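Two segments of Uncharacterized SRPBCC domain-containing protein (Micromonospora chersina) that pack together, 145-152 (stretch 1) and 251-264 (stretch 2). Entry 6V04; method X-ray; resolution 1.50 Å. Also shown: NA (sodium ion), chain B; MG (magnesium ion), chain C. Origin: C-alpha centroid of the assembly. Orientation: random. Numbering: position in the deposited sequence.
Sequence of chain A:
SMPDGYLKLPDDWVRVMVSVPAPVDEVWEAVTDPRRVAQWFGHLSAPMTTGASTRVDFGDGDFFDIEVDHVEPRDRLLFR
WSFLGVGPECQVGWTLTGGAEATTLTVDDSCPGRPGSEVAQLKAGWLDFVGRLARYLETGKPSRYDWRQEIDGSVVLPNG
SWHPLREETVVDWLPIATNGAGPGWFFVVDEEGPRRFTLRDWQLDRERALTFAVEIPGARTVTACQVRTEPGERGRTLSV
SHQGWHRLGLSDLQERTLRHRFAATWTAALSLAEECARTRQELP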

# COMPACT_ATOMS: atom_id res chain seq x y z
N TYR A 145 4.95 12.77 2.20
CA TYR A 145 4.98 12.24 3.56
C TYR A 145 6.24 11.42 3.75
O TYR A 145 6.83 10.92 2.78
CB TYR A 145 3.75 11.40 3.89
CG TYR A 145 3.52 10.15 3.08
CD1 TYR A 145 4.15 8.94 3.39
CD2 TYR A 145 2.60 10.14 2.05
CE1 TYR A 145 3.90 7.79 2.64
CE2 TYR A 145 2.34 9.01 1.31
CZ TYR A 145 2.98 7.83 1.61
OH TYR A 145 2.66 6.71 0.84
N ASP A 146 6.70 11.31 5.01
CA ASP A 146 7.92 10.55 5.25
C ASP A 146 7.64 9.07 5.43
O ASP A 146 8.32 8.23 4.81
CB ASP A 146 8.71 11.11 6.44
CG ASP A 146 7.90 11.30 7.71
OD1 ASP A 146 6.70 11.01 7.78
OD2 ASP A 146 8.53 11.77 8.70
N TRP A 147 6.62 8.71 6.19
CA TRP A 147 6.24 7.31 6.34
C TRP A 147 4.78 7.23 6.75
O TRP A 147 4.28 8.07 7.50
CB TRP A 147 7.18 6.59 7.33
CG TRP A 147 7.15 7.06 8.76
CD1 TRP A 147 7.89 8.08 9.32
CD2 TRP A 147 6.39 6.48 9.83
NE1 TRP A 147 7.61 8.17 10.66
CE2 TRP A 147 6.69 7.20 10.99
CE3 TRP A 147 5.48 5.43 9.90
CZ2 TRP A 147 6.12 6.90 12.22
CZ3 TRP A 147 4.90 5.14 11.11
CH2 TRP A 147 5.22 5.87 12.27
N ARG A 148 4.08 6.25 6.20
CA ARG A 148 2.64 6.13 6.42
C ARG A 148 2.35 5.43 7.74
O ARG A 148 2.92 4.37 8.03
CB ARG A 148 2.03 5.39 5.24
CG ARG A 148 0.51 5.39 5.23
CD ARG A 148 -0.04 5.09 3.85
NE ARG A 148 0.25 3.73 3.44
CZ ARG A 148 -0.58 2.70 3.59
NH1 ARG A 148 -0.22 1.50 3.17
NH2 ARG A 148 -1.78 2.86 4.16
N GLN A 149 1.41 5.99 8.51
CA GLN A 149 1.23 5.53 9.88
C GLN A 149 0.67 4.12 9.99
O GLN A 149 0.82 3.50 11.05
CB GLN A 149 0.33 6.48 10.65
CG GLN A 149 -1.11 6.55 10.18
CD GLN A 149 -1.85 7.72 10.80
OE1 GLN A 149 -1.44 8.88 10.68
NE2 GLN A 149 -2.95 7.42 11.48
N GLU A 150 -0.01 3.60 8.96
CA GLU A 150 -0.57 2.26 9.00
C GLU A 150 -0.02 1.44 7.84
O GLU A 150 0.41 2.00 6.82
CB GLU A 150 -2.11 2.27 8.95
CG GLU A 150 -2.71 3.23 7.95
CD GLU A 150 -4.20 3.41 8.19
OE1 GLU A 150 -4.94 2.43 7.98
OE2 GLU A 150 -4.61 4.51 8.61
N ILE A 151 0.07 0.12 8.06
CA ILE A 151 0.45 -0.86 7.06
C ILE A 151 -0.81 -1.52 6.55
O ILE A 151 -1.68 -1.90 7.34
CB ILE A 151 1.39 -1.93 7.64
CG1 ILE A 151 2.68 -1.30 8.14
CG2 ILE A 151 1.69 -3.01 6.62
CD1 ILE A 151 3.54 -2.25 8.95
N ASP A 152 -0.91 -1.70 5.23
CA ASP A 152 -1.97 -2.55 4.69
C ASP A 152 -1.48 -3.19 3.41
O ASP A 152 -0.44 -2.82 2.85
CB ASP A 152 -3.27 -1.77 4.50
CG ASP A 152 -3.06 -0.43 3.89
OD1 ASP A 152 -2.39 -0.37 2.85
OD2 ASP A 152 -3.57 0.56 4.46
N SER A 251 10.95 7.21 19.45
CA SER A 251 11.48 8.24 18.56
C SER A 251 10.91 8.02 17.16
O SER A 251 10.53 6.91 16.78
CB SER A 251 13.01 8.21 18.51
OG SER A 251 13.47 7.11 17.74
N ASP A 252 10.88 9.10 16.37
CA ASP A 252 10.29 8.96 15.04
C ASP A 252 11.08 7.95 14.21
O ASP A 252 10.49 7.16 13.47
CB ASP A 252 10.23 10.29 14.32
CG ASP A 252 9.68 10.14 12.93
OD1 ASP A 252 8.46 9.94 12.82
OD2 ASP A 252 10.46 10.16 11.97
N LEU A 253 12.41 7.97 14.31
CA LEU A 253 13.16 7.00 13.52
C LEU A 253 12.90 5.58 13.99
O LEU A 253 12.88 4.66 13.17
CB LEU A 253 14.65 7.35 13.55
CG LEU A 253 14.98 8.63 12.78
CD1 LEU A 253 16.47 8.92 12.91
CD2 LEU A 253 14.59 8.51 11.33
N GLN A 254 12.72 5.36 15.29
CA GLN A 254 12.38 4.01 15.75
C GLN A 254 11.03 3.57 15.20
O GLN A 254 10.88 2.43 14.75
CB GLN A 254 12.37 3.96 17.28
CG GLN A 254 13.75 3.91 17.91
CD GLN A 254 13.72 4.08 19.42
OE1 GLN A 254 12.98 4.91 19.96
NE2 GLN A 254 14.54 3.30 20.11
N GLU A 255 10.04 4.46 15.24
CA GLU A 255 8.70 4.13 14.76
C GLU A 255 8.73 3.86 13.26
O GLU A 255 8.14 2.88 12.79
CB GLU A 255 7.75 5.28 15.11
CG GLU A 255 7.49 5.39 16.61
CD GLU A 255 6.69 6.62 17.04
OE1 GLU A 255 6.58 7.60 16.25
OE2 GLU A 255 6.17 6.58 18.18
N ARG A 256 9.39 4.73 12.50
CA ARG A 256 9.50 4.55 11.06
C ARG A 256 10.19 3.24 10.71
O ARG A 256 9.77 2.54 9.78
CB ARG A 256 10.25 5.72 10.46
CG ARG A 256 10.52 5.58 9.00
CD ARG A 256 11.15 6.80 8.44
NE ARG A 256 11.37 6.66 7.01
CZ ARG A 256 11.63 7.67 6.20
NH1 ARG A 256 11.69 8.90 6.67
NH2 ARG A 256 11.83 7.45 4.90
N THR A 257 11.29 2.93 11.39
CA THR A 257 12.02 1.71 11.09
C THR A 257 11.17 0.48 11.37
O THR A 257 11.15 -0.47 10.57
CB THR A 257 13.32 1.70 11.90
OG1 THR A 257 14.14 2.80 11.49
CG2 THR A 257 14.09 0.42 11.67
N LEU A 258 10.45 0.47 12.49
CA LEU A 258 9.55 -0.64 12.77
C LEU A 258 8.49 -0.76 11.68
O LEU A 258 8.24 -1.86 11.19
CB LEU A 258 8.88 -0.45 14.13
CG LEU A 258 9.78 -0.75 15.33
CD1 LEU A 258 9.22 -0.08 16.57
CD2 LEU A 258 9.95 -2.25 15.55
N ARG A 259 7.86 0.35 11.31
CA ARG A 259 6.81 0.30 10.28
C ARG A 259 7.37 -0.27 8.98
O ARG A 259 6.75 -1.16 8.37
CB ARG A 259 6.24 1.70 10.07
CG ARG A 259 5.04 1.74 9.13
CD ARG A 259 5.41 1.89 7.67
NE ARG A 259 4.16 2.04 6.92
CZ ARG A 259 3.94 1.59 5.69
NH1 ARG A 259 4.85 0.98 4.97
NH2 ARG A 259 2.72 1.77 5.17
N HIS A 260 8.54 0.21 8.56
CA HIS A 260 9.17 -0.27 7.34
C HIS A 260 9.48 -1.77 7.42
O HIS A 260 9.17 -2.53 6.49
CB HIS A 260 10.43 0.56 7.10
CG HIS A 260 11.00 0.46 5.72
ND1 HIS A 260 11.60 1.53 5.10
CD2 HIS A 260 11.07 -0.58 4.86
CE1 HIS A 260 12.03 1.15 3.91
NE2 HIS A 260 11.73 -0.13 3.74
N ARG A 261 10.06 -2.22 8.52
CA ARG A 261 10.42 -3.63 8.65
C ARG A 261 9.18 -4.51 8.67
O ARG A 261 9.17 -5.59 8.06
CB ARG A 261 11.24 -3.85 9.91
CG ARG A 261 12.60 -3.15 9.90
CD ARG A 261 13.30 -3.33 11.24
NE ARG A 261 13.62 -4.74 11.48
CZ ARG A 261 13.49 -5.37 12.64
NH1 ARG A 261 13.07 -4.75 13.73
NH2 ARG A 261 13.83 -6.65 12.71
N PHE A 262 8.15 -4.11 9.40
CA PHE A 262 6.92 -4.89 9.41
C PHE A 262 6.24 -4.86 8.05
O PHE A 262 5.64 -5.87 7.65
CB PHE A 262 5.99 -4.39 10.51
CG PHE A 262 6.26 -5.00 11.86
CD1 PHE A 262 7.27 -4.50 12.67
CD2 PHE A 262 5.50 -6.06 12.33
CE1 PHE A 262 7.50 -5.05 13.93
CE2 PHE A 262 5.73 -6.60 13.59
CZ PHE A 262 6.74 -6.10 14.38
N ALA A 263 6.32 -3.75 7.31
CA ALA A 263 5.73 -3.74 5.97
C ALA A 263 6.39 -4.77 5.06
O ALA A 263 5.71 -5.46 4.28
CB ALA A 263 5.83 -2.34 5.36
N ALA A 264 7.71 -4.88 5.13
CA ALA A 264 8.40 -5.88 4.33
C ALA A 264 8.01 -7.28 4.76
O ALA A 264 7.91 -8.20 3.94
CB ALA A 264 9.91 -5.67 4.45
NA NA B . 5.30 11.89 9.47
MG MG C . -1.90 10.82 11.15
O HOH W 1 10.77 10.28 9.31
O HOH W 2 7.29 11.65 10.98
O HOH W 3 4.68 9.62 9.83

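Stretch 1 is mostly loop or turn and leads into a strand, and it lies against the helix that begins at Asp252. Together the two bury 565 Å² of surface. Tyr145 opens stretch 1 but does not touch the helix.

Asp146 makes the first contact, largely through water. Its OD2 lies 4.1 Å from Asp252 OD2, a close approach of like charges. Two waters relieve it. Water 1 donates to Asp146 OD2 (2.8 Å) and to Asp252 OD2 (2.7 Å), and accepts from Arg256 NH1 at 3.1 Å. Water 2 donates to Asp146 OD2 (2.6 Å) and to Asp252 OD1 (2.8 Å). Asp146 OD1 binds the sodium ion at 2.4 Å, and water 2 also coordinates this ion, its oxygen 2.5 Å from NA. The same OD1 accepts from Trp147 N at 2.8 Å, so one carboxylate serves the metal, the waters and the amide of the next residue. The guanidinium of Arg256 places a face against Asp146 O, with NH2 3.6 Å from that oxygen.

Trp147 is buried and gives the largest covered area of either stretch. Its CA-to-CB bond points toward the helix, and chi1 is p. The indole is amphipathic, and both characters are used. At the ring edge, NE1 donates to Asp252 OD1 at 2.9 Å, with a nearly straight angle of 166°. Over one face, Arg256 CB sits 3.6 Å from the centroid of the Trp147 five-membered ring, 12° off the normal, in a CH-pi contact. Trp147 CZ2 packs 3.7 Å from Glu255 CB, and Trp147 CE3 lies 3.8 Å from Arg259 CG. The aliphatic parts of charged residues thus cover the ring. Trp147 O accepts from water 3 at 2.8 Å, and that water also binds the sodium.

Arg148 contributes mainly its backbone. Its O accepts from Arg259 NE at 2.9 Å. Its NH1 lies 3.6 Å from Arg259 NH2, another pair of like charges. Asp152 provides a counter-charge: Arg148 NH1 donates to Asp152 OD1 and Arg148 NH2 to Asp152 OD2, both at 2.9 Å, in a salt bridge within stretch 1.

The CA-to-CB bond of Gln149 points away from the helix, and its OE1 binds the magnesium ion at 2.0 Å. That of Glu150 does too, but its carbonyl faces the contact. Glu150 O accepts from Arg259 NH2 at 2.8 Å. Arg259 therefore clasps two carbonyls of stretch 1 along its guanidinium edge. Arginine suits this buried place because its planar group carries several donors, and others of them are satisfied elsewhere in the structure.

Ile151 is buried, with its CA-to-CB bond toward the helix. Its CG1 lies over a face of the Arg259 guanidinium, 3.9 Å from Arg259 NE. Its CD1 reaches Phe262 CB at 3.6 Å and Ala263 CB at 4.3 Å. Ala263 has only a methyl group here, and the CA atoms of Ile151 and Ala263 are 6.1 Å apart. The CA-to-CB bond of Asp152 points away from the helix, though the end of the side chain comes nearer, where the carboxylate holds Arg148.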